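PDB 3W20: prolyl 4-hydroxylase alpha subunit Fe(2+) 2OG dioxygenase domain-containing protein from Burkholderia ambifaria, which probably catalyses the metal- and 2-oxoglutarate-dependent oxidation of N-substituted L-amino acids, with zinc occupying the metal site of its double-stranded beta-helix in this crystal. Local coordinates for residues A37-I42 with P234-L239; R83-K88 with G162-N167; R140-P145 with T254-G259. All coordinates share one frame; numbering follows the deposited sequence.

Contact 1 (A37-I42 with P234-L239)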
loop_
_atom_site.group_PDB
_atom_site.type_symbol
_atom_site.label_atom_id
_atom_site.label_comp_id
_atom_site.label_asym_id
_atom_site.label_seq_id
_atom_site.Cartn_x
_atom_site.Cartn_y
_atom_site.Cartn_z
ATOM N N ALA A 37 -7.892 14.626 -28.665
ATOM C CA ALA A 37 -8.363 15.360 -27.493
ATOM C C ALA A 37 -9.747 15.876 -27.714
ATOM O O ALA A 37 -10.180 16.130 -28.851
ATOM C CB ALA A 37 -7.420 16.523 -27.138
ATOM N N ILE A 38 -10.463 16.018 -26.631
ATOM C CA ILE A 38 -11.836 16.578 -26.619
ATOM C C ILE A 38 -11.906 17.543 -25.452
ATOM O O ILE A 38 -11.547 17.220 -24.276
ATOM C CB ILE A 38 -12.898 15.508 -26.482
ATOM C CG1 ILE A 38 -12.777 14.513 -27.665
ATOM C CG2 ILE A 38 -14.328 16.141 -26.603
ATOM C CD1 ILE A 38 -13.872 13.407 -27.639
ATOM N N VAL A 39 -12.395 18.749 -25.757
ATOM C CA VAL A 39 -12.598 19.745 -24.700
ATOM C C VAL A 39 -14.080 20.063 -24.551
ATOM O O VAL A 39 -14.740 20.413 -25.542
ATOM C CB VAL A 39 -11.817 21.035 -24.977
ATOM C CG1 VAL A 39 -12.117 22.016 -23.826
ATOM C CG2 VAL A 39 -10.307 20.751 -25.015
HETATM N N MSE A 40 -14.640 19.931 -23.342
HETATM C CA MSE A 40 -16.097 20.010 -23.144
HETATM C C MSE A 40 -16.453 21.066 -22.085
HETATM O O MSE A 40 -15.779 21.217 -21.096
HETATM C CB MSE A 40 -16.600 18.633 -22.575
HETATM C CG MSE A 40 -16.085 17.475 -23.436
HETATM SE SE MSE A 40 -16.869 15.787 -22.732
HETATM C CE MSE A 40 -18.740 16.190 -23.091
ATOM N N ASP A 41 -17.536 21.814 -22.321
ATOM C CA ASP A 41 -17.988 22.853 -21.407
ATOM C C ASP A 41 -18.927 22.213 -20.405
ATOM O O ASP A 41 -20.082 21.968 -20.673
ATOM C CB ASP A 41 -18.733 23.942 -22.188
ATOM C CG ASP A 41 -17.840 24.731 -23.090
ATOM O OD1 ASP A 41 -16.637 24.438 -23.222
ATOM O OD2 ASP A 41 -18.338 25.690 -23.698
ATOM N N ILE A 42 -18.400 21.916 -19.229
ATOM C CA ILE A 42 -19.119 21.134 -18.238
ATOM C C ILE A 42 -19.752 22.030 -17.192
ATOM O O ILE A 42 -20.947 21.880 -16.891
ATOM C CB ILE A 42 -18.164 20.152 -17.512
ATOM C CG1 ILE A 42 -17.533 19.161 -18.528
ATOM C CG2 ILE A 42 -18.916 19.427 -16.402
ATOM C CD1 ILE A 42 -18.591 18.476 -19.395
ATOM N N PRO A 234 -11.551 27.905 -17.367
ATOM C CA PRO A 234 -12.475 27.508 -16.271
ATOM C C PRO A 234 -13.830 26.928 -16.705
ATOM O O PRO A 234 -14.557 27.511 -17.532
ATOM C CB PRO A 234 -12.628 28.814 -15.428
ATOM C CG PRO A 234 -11.321 29.501 -15.684
ATOM C CD PRO A 234 -10.944 29.234 -17.131
ATOM N N GLY A 235 -14.136 25.712 -16.191
ATOM C CA GLY A 235 -15.421 25.058 -16.418
ATOM C C GLY A 235 -15.272 24.013 -17.529
ATOM O O GLY A 235 -16.156 23.184 -17.729
ATOM N N GLN A 236 -14.149 24.053 -18.240
ATOM C CA GLN A 236 -13.903 23.061 -19.345
ATOM C C GLN A 236 -13.211 21.781 -18.838
ATOM O O GLN A 236 -12.293 21.847 -18.044
ATOM C CB GLN A 236 -13.179 23.670 -20.569
ATOM C CG GLN A 236 -13.950 24.812 -21.249
ATOM C CD GLN A 236 -13.219 25.313 -22.506
ATOM O OE1 GLN A 236 -12.012 25.513 -22.506
ATOM N NE2 GLN A 236 -13.964 25.447 -23.589
ATOM N N LEU A 237 -13.669 20.638 -19.362
ATOM C CA LEU A 237 -13.054 19.335 -19.066
ATOM C C LEU A 237 -12.266 18.984 -20.326
ATOM O O LEU A 237 -12.828 18.978 -21.415
ATOM C CB LEU A 237 -14.158 18.307 -18.922
ATOM C CG LEU A 237 -13.688 16.843 -18.737
ATOM C CD1 LEU A 237 -12.840 16.630 -17.457
ATOM C CD2 LEU A 237 -14.967 15.983 -18.703
ATOM N N THR A 238 -10.989 18.665 -20.144
ATOM C CA THR A 238 -10.165 18.260 -21.253
ATOM C C THR A 238 -9.909 16.732 -21.128
ATOM O O THR A 238 -9.425 16.315 -20.072
ATOM C CB THR A 238 -8.852 19.000 -21.167
ATOM O OG1 THR A 238 -9.154 20.397 -21.334
ATOM C CG2 THR A 238 -7.945 18.653 -22.363
ATOM N N LEU A 239 -10.217 15.982 -22.182
ATOM C CA LEU A 239 -10.062 14.529 -22.205
ATOM C C LEU A 239 -9.087 14.246 -23.358
ATOM O O LEU A 239 -9.228 14.857 -24.457
ATOM C CB LEU A 239 -11.378 13.894 -22.470
ATOM C CG LEU A 239 -12.487 14.195 -21.437
ATOM C CD1 LEU A 239 -13.786 13.722 -22.042
ATOM C CD2 LEU A 239 -12.098 13.325 -20.249
#
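Ile38 and Leu239 exchange two backbone hydrogen bonds, and Met40 and Leu237 exchange two more, each 2.8 Å from N to O, so 37-41 and 236-239 run side by side as antiparallel strands. The buried, tightly packed side is the face that carries Ile38, Met40, Leu237 and Leu239. In Met40, a selenomethionine, the extended chi2 (-176°) brings SE to 3.8 Å from Leu239 CD1. At the strand end Ile42 crosses over Leu237, its CG1 3.5 Å from Leu237 CB. Helix 23-31 lies against this face through Ala26, Ile23 and Leu30.

The other face is buried at Val39 and Thr238, whose side chains lie alongside each other, CG2 to OG1 3.9 Å, and becomes partly exposed toward Asp41 and Gln236. These two point the same way, and Gln236 NE2 donates to Asp41 OD1 at 2.9 Å. The oxygen is met on its syn side, and the amide and carboxylate planes stand 43° apart. The other end of the amide, OE1, takes the backbone N-H of Gln233, while Val39 CG1 packs against Gln236 CD. Beyond the strand, Ile42 N bonds to Gly235 O at 3.0 Å. With the amide used at both ends, Gln236 is probably fixed in its flip, and its bond should offset part of the negative charge of Asp41 at the partly exposed end of a contact whose other face is apolar.

Contact 2 (R83-K88 with G162-N167)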
loop_
_atom_site.group_PDB
_atom_site.type_symbol
_atom_site.label_atom_id
_atom_site.label_comp_id
_atom_site.label_asym_id
_atom_site.label_seq_id
_atom_site.Cartn_x
_atom_site.Cartn_y
_atom_site.Cartn_z
ATOM N N ARG A 83 8.405 6.925 -10.427
ATOM C CA ARG A 83 9.784 7.390 -10.430
ATOM C C ARG A 83 10.689 6.605 -9.496
ATOM O O ARG A 83 11.940 6.607 -9.632
ATOM C CB ARG A 83 9.829 8.900 -10.227
ATOM C CG ARG A 83 9.329 9.572 -11.484
ATOM C CD ARG A 83 9.803 11.016 -11.595
ATOM N NE ARG A 83 8.797 11.855 -10.960
ATOM C CZ ARG A 83 7.700 12.318 -11.563
ATOM N NH1 ARG A 83 7.452 12.039 -12.856
ATOM N NH2 ARG A 83 6.850 13.058 -10.860
ATOM N N GLU A 84 10.107 5.927 -8.514
ATOM C CA GLU A 84 10.932 5.274 -7.506
ATOM C C GLU A 84 11.442 3.879 -7.941
ATOM O O GLU A 84 10.777 3.161 -8.711
ATOM C CB GLU A 84 10.101 5.116 -6.211
ATOM C CG GLU A 84 9.537 6.410 -5.655
ATOM C CD GLU A 84 10.596 7.349 -5.130
ATOM O OE1 GLU A 84 11.721 6.907 -4.774
ATOM O OE2 GLU A 84 10.322 8.536 -5.127
ATOM N N GLN A 85 12.575 3.419 -7.364
ATOM C CA GLN A 85 13.126 2.150 -7.721
ATOM C C GLN A 85 13.504 1.335 -6.493
ATOM O O GLN A 85 13.811 1.929 -5.377
ATOM C CB GLN A 85 14.386 2.319 -8.587
ATOM C CG GLN A 85 14.180 3.287 -9.733
ATOM C CD GLN A 85 15.215 3.010 -10.799
ATOM O OE1 GLN A 85 16.114 3.790 -10.989
ATOM N NE2 GLN A 85 15.097 1.868 -11.467
ATOM N N GLY A 86 13.441 0.034 -6.672
ATOM C CA GLY A 86 13.951 -0.937 -5.669
ATOM C C GLY A 86 13.245 -0.792 -4.311
ATOM O O GLY A 86 12.039 -0.706 -4.260
ATOM N N ASP A 87 14.008 -0.723 -3.203
ATOM C CA ASP A 87 13.347 -0.671 -1.882
ATOM C C ASP A 87 12.560 0.622 -1.713
ATOM O O ASP A 87 11.555 0.622 -0.971
ATOM C CB ASP A 87 14.334 -0.835 -0.700
ATOM C CG ASP A 87 15.321 0.337 -0.578
ATOM O OD1 ASP A 87 15.890 0.780 -1.594
ATOM O OD2 ASP A 87 15.530 0.823 0.551
ATOM N N LYS A 88 12.997 1.697 -2.341
ATOM C CA LYS A 88 12.195 2.943 -2.287
ATOM C C LYS A 88 10.841 2.806 -3.023
ATOM O O LYS A 88 9.866 3.496 -2.644
ATOM C CB LYS A 88 12.963 4.160 -2.796
ATOM C CG LYS A 88 14.203 4.467 -1.933
ATOM C CD LYS A 88 15.212 5.264 -2.755
ATOM C CE LYS A 88 16.224 6.029 -1.883
ATOM N NZ LYS A 88 16.780 7.188 -2.669
ATOM N N GLY A 162 6.752 2.428 -15.249
ATOM C CA GLY A 162 7.658 2.498 -14.067
ATOM C C GLY A 162 9.106 2.654 -14.512
ATOM O O GLY A 162 9.570 2.016 -15.503
ATOM N N ARG A 163 9.834 3.483 -13.794
ATOM C CA ARG A 163 11.265 3.572 -14.085
ATOM C C ARG A 163 11.989 2.274 -13.802
ATOM O O ARG A 163 12.951 1.936 -14.489
ATOM C CB ARG A 163 11.875 4.723 -13.304
ATOM C CG ARG A 163 13.347 4.918 -13.567
ATOM C CD ARG A 163 13.734 6.231 -12.890
ATOM N NE ARG A 163 13.322 7.413 -13.630
ATOM C CZ ARG A 163 12.986 8.595 -13.087
ATOM N NH1 ARG A 163 13.040 8.850 -11.772
ATOM N NH2 ARG A 163 12.682 9.587 -13.895
ATOM N N ASP A 164 11.596 1.580 -12.745
ATOM C CA ASP A 164 12.227 0.292 -12.413
ATOM C C ASP A 164 11.529 -0.785 -13.185
ATOM O O ASP A 164 10.516 -1.276 -12.723
ATOM C CB ASP A 164 12.118 0.078 -10.887
ATOM C CG ASP A 164 12.830 -1.185 -10.413
ATOM O OD1 ASP A 164 12.975 -2.146 -11.230
ATOM O OD2 ASP A 164 13.146 -1.248 -9.193
ATOM N N THR A 165 12.067 -1.156 -14.368
ATOM C CA THR A 165 11.322 -2.009 -15.283
ATOM C C THR A 165 11.013 -3.338 -14.661
ATOM O O THR A 165 9.927 -3.919 -14.872
ATOM C CB THR A 165 12.148 -2.285 -16.575
ATOM O OG1 THR A 165 12.654 -1.011 -16.994
ATOM C CG2 THR A 165 11.215 -2.875 -17.631
ATOM N N VAL A 166 11.966 -3.882 -13.905
ATOM C CA VAL A 166 11.792 -5.242 -13.415
ATOM C C VAL A 166 10.751 -5.317 -12.293
ATOM O O VAL A 166 9.908 -6.217 -12.277
ATOM C CB VAL A 166 13.130 -5.762 -12.873
ATOM C CG1 VAL A 166 12.964 -7.107 -12.196
ATOM C CG2 VAL A 166 14.080 -5.903 -14.057
ATOM N N ASN A 167 10.841 -4.366 -11.389
ATOM C CA ASN A 167 10.013 -4.386 -10.171
ATOM C C ASN A 167 8.691 -3.634 -10.282
ATOM O O ASN A 167 7.844 -3.791 -9.429
ATOM C CB ASN A 167 10.889 -3.800 -9.022
ATOM C CG ASN A 167 12.085 -4.667 -8.752
ATOM O OD1 ASN A 167 11.972 -5.885 -8.761
ATOM N ND2 ASN A 167 13.232 -4.055 -8.476
HETATM O O HOH W 1 9.416 2.262 -10.896
#
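Gly86 N donates to Asp164 OD2 at 2.8 Å where the turn before helix 87-107 passes the loop 162-167, the CA atoms of Gln85 and Asp164 being 5.1 Å apart. The Asp164 carboxylate accepts three hydrogen bonds. With CG anti to its own backbone N (chi1 -176°), OD2 receives Gly86 N on its anti lone pair and Asn167 ND2 on the syn side, at 2.9 Å. OD1 takes Asn167 N from above the carboxylate plane, 3.1 Å away. The Gln85 side chain slants across the same aspartate, NE2 lying 3.4 Å from Asp164 CA with the amide and carboxylate planes 81° apart. Nearby, Arg163 NH1 reaches Arg83 O in a weak bond of 3.3 Å, while its NE forms a salt bridge with Asp207. The Arg83 side chain crosses that of Arg163 obliquely, CB 3.6 Å from Arg163 NH1. A water donates to Glu84 O and accepts from Asp164 N, tying the two backbones together. Asn167 also packs on Gly86 of the second subunit. Here the Asx motif of Asp164 holds its own loop and, through the second oxygen, the backbone of Gly86, the N-cap residue of helix 87-107.

Contact 3 (R140-P145 with T254-G259)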
loop_
_atom_site.group_PDB
_atom_site.type_symbol
_atom_site.label_atom_id
_atom_site.label_comp_id
_atom_site.label_asym_id
_atom_site.label_seq_id
_atom_site.Cartn_x
_atom_site.Cartn_y
_atom_site.Cartn_z
ATOM N N ARG A 140 -6.744 17.020 -6.693
ATOM C CA ARG A 140 -6.832 18.430 -7.003
ATOM C C ARG A 140 -5.435 18.983 -7.165
ATOM O O ARG A 140 -4.510 18.628 -6.387
ATOM C CB ARG A 140 -7.529 19.150 -5.816
ATOM C CG ARG A 140 -8.981 18.876 -5.717
ATOM C CD ARG A 140 -9.675 19.782 -4.654
ATOM N NE ARG A 140 -8.998 19.665 -3.381
ATOM C CZ ARG A 140 -9.378 20.276 -2.238
ATOM N NH1 ARG A 140 -10.447 21.046 -2.197
ATOM N NH2 ARG A 140 -8.671 20.104 -1.138
ATOM N N ARG A 141 -5.217 19.852 -8.138
ATOM C CA ARG A 141 -3.851 20.180 -8.573
ATOM C C ARG A 141 -3.754 21.679 -8.523
ATOM O O ARG A 141 -4.616 22.410 -9.096
ATOM C CB ARG A 141 -3.596 19.651 -10.022
ATOM C CG ARG A 141 -3.501 18.100 -10.134
ATOM C CD ARG A 141 -3.822 17.607 -11.553
ATOM N NE ARG A 141 -4.009 16.148 -11.660
ATOM C CZ ARG A 141 -4.366 15.522 -12.770
ATOM N NH1 ARG A 141 -4.499 14.148 -12.777
ATOM N NH2 ARG A 141 -4.617 16.239 -13.887
ATOM N N VAL A 142 -2.735 22.168 -7.824
ATOM C CA VAL A 142 -2.406 23.606 -7.784
ATOM C C VAL A 142 -1.101 23.799 -8.598
ATOM O O VAL A 142 -0.095 23.132 -8.355
ATOM C CB VAL A 142 -2.247 24.102 -6.313
ATOM C CG1 VAL A 142 -1.863 25.563 -6.260
ATOM C CG2 VAL A 142 -3.544 23.857 -5.516
ATOM N N TYR A 143 -1.130 24.680 -9.587
ATOM C CA TYR A 143 0.066 24.973 -10.396
ATOM C C TYR A 143 0.469 26.408 -9.986
ATOM O O TYR A 143 -0.258 27.333 -10.335
ATOM C CB TYR A 143 -0.283 24.931 -11.891
ATOM C CG TYR A 143 -0.648 23.529 -12.364
ATOM C CD1 TYR A 143 0.327 22.681 -12.878
ATOM C CD2 TYR A 143 -1.957 23.036 -12.241
ATOM C CE1 TYR A 143 0.043 21.383 -13.291
ATOM C CE2 TYR A 143 -2.249 21.730 -12.634
ATOM C CZ TYR A 143 -1.261 20.916 -13.177
ATOM O OH TYR A 143 -1.516 19.627 -13.577
ATOM N N GLU A 144 1.556 26.574 -9.207
ATOM C CA GLU A 144 2.079 27.939 -8.861
ATOM C C GLU A 144 3.070 28.372 -9.942
ATOM O O GLU A 144 3.768 27.512 -10.511
ATOM C CB GLU A 144 2.757 28.015 -7.481
ATOM C CG GLU A 144 1.876 27.717 -6.259
ATOM C CD GLU A 144 0.758 28.740 -5.991
ATOM O OE1 GLU A 144 0.575 29.701 -6.773
ATOM O OE2 GLU A 144 0.025 28.574 -4.984
ATOM N N PRO A 145 3.105 29.680 -10.261
ATOM C CA PRO A 145 4.058 30.274 -11.196
ATOM C C PRO A 145 5.473 29.690 -11.091
ATOM O O PRO A 145 6.028 29.628 -10.007
ATOM C CB PRO A 145 4.059 31.737 -10.768
ATOM C CG PRO A 145 2.640 31.971 -10.362
ATOM C CD PRO A 145 2.120 30.683 -9.806
ATOM N N THR A 254 -1.673 31.623 -10.321
ATOM C CA THR A 254 -2.226 30.330 -9.918
ATOM C C THR A 254 -3.252 29.735 -10.922
ATOM O O THR A 254 -4.235 30.397 -11.330
ATOM C CB THR A 254 -2.774 30.374 -8.468
ATOM O OG1 THR A 254 -1.747 30.908 -7.597
ATOM C CG2 THR A 254 -3.126 28.951 -8.002
ATOM N N ARG A 255 -3.016 28.450 -11.246
ATOM C CA ARG A 255 -3.931 27.656 -12.093
ATOM C C ARG A 255 -4.426 26.515 -11.183
ATOM O O ARG A 255 -3.621 25.901 -10.484
ATOM C CB ARG A 255 -3.173 27.124 -13.322
ATOM C CG ARG A 255 -3.996 26.342 -14.361
ATOM C CD ARG A 255 -3.042 25.857 -15.442
ATOM N NE ARG A 255 -3.663 24.944 -16.419
ATOM C CZ ARG A 255 -3.513 23.606 -16.442
ATOM N NH1 ARG A 255 -2.730 22.957 -15.574
ATOM N NH2 ARG A 255 -4.120 22.911 -17.413
ATOM N N ARG A 256 -5.738 26.279 -11.139
ATOM C CA ARG A 256 -6.215 25.096 -10.418
ATOM C C ARG A 256 -6.982 24.165 -11.351
ATOM O O ARG A 256 -7.804 24.645 -12.122
ATOM C CB ARG A 256 -7.112 25.537 -9.256
ATOM C CG ARG A 256 -6.275 26.128 -8.128
ATOM C CD ARG A 256 -7.133 26.511 -6.960
ATOM N NE ARG A 256 -8.123 27.502 -7.321
ATOM C CZ ARG A 256 -9.340 27.483 -6.835
ATOM N NH1 ARG A 256 -9.670 26.518 -5.980
ATOM N NH2 ARG A 256 -10.208 28.394 -7.197
ATOM N N THR A 257 -6.693 22.858 -11.253
ATOM C CA THR A 257 -7.425 21.807 -12.007
ATOM C C THR A 257 -7.704 20.636 -11.059
ATOM O O THR A 257 -7.082 20.543 -9.967
ATOM C CB THR A 257 -6.626 21.267 -13.238
ATOM O OG1 THR A 257 -5.520 20.550 -12.748
ATOM C CG2 THR A 257 -6.109 22.445 -14.109
HETATM N N MSE A 258 -8.618 19.741 -11.455
HETATM C CA MSE A 258 -8.865 18.515 -10.765
HETATM C C MSE A 258 -8.700 17.468 -11.827
HETATM O O MSE A 258 -9.271 17.640 -12.907
HETATM C CB MSE A 258 -10.432 18.659 -10.626
HETATM C CG MSE A 258 -11.035 17.933 -9.518
HETATM SE SE MSE A 258 -12.765 18.932 -9.450
HETATM C CE MSE A 258 -12.096 20.404 -8.566
ATOM N N GLY A 259 -7.994 16.373 -11.587
ATOM C CA GLY A 259 -7.915 15.364 -12.709
ATOM C C GLY A 259 -7.796 13.890 -12.294
ATOM O O GLY A 259 -7.550 13.535 -11.148
#
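Arg141 pairs with Thr257 and Tyr143 with Arg255 through four backbone hydrogen bonds, which set strands 140-143 and 255-259 antiparallel; Arg141 N to Thr257 O, at 2.7 Å, is the shortest of them. Past the paired region one side-chain bond continues the seam: Thr254 OG1 donates to Glu144 OE1 at 2.7 Å, meeting the oxygen on its syn side, tilted out of the carboxylate plane. Glu144 bends at chi2 (-66°), and the end of its side chain comes back toward Thr254.

Charge and pi contacts gather on the face shared by Arg141, Tyr143, Arg255 and Thr257. The Arg255 guanidinium makes a cation-pi contact, with CZ 4.7 Å from the centre of the Tyr143 ring. NH1 does the touching: it sits above the ring near its rim, 3.2 Å from CE2, with the two planes 65° apart. This face lines the interior of the double-stranded beta-helix, and 2-oxoglutarate binds at these four residues in a structure of this protein; the cosubstrate is absent from this chain. The Arg141 guanidinium lies with one face over Gly259 CA, offset toward the rim, CA 3.6 Å from Arg141 CZ. Asp273, through a salt bridge to NH1, and Thr139, which accepts from NE, fix the arginine from outside the two segments.

Van der Waals contacts fill in the rest. Thr257 OG1 lies in the crowded position between the backbone N and the carbonyl carbon (chi1 68°), 3.5 Å from Arg141 CB and near the plane of the Tyr143 ring at its edge; it is buried with no polar partner in the model. Its CG2 lies over the centre of the Arg255 guanidinium. On the reverse face, Val142 CG1 touches Thr254 CG2 at 4.0 Å, and Trp52 of helix 48-52 packs against Val142 and Met258.

Overall arrangement
Contacts 1 and 3 belong to one curled sheet, their centres 15 Å apart and their nearest atoms about 6 Å apart, with strand 178-185 pairing with both 236-241 and 255-265 between them. Contact 3 provides the 2-oxoglutarate residues; its Arg141 side chain is about 7 Å from the zinc ion held by His155, Asp157 and His246. From contact 1, the Thr238 side chain comes to about 10 Å from the zinc. Contact 2 is at the surface, its centre 34 Å from that of contact 1 and 27 Å from that of contact 3, yet the Arg83 side chain lies about 9 Å from the zinc.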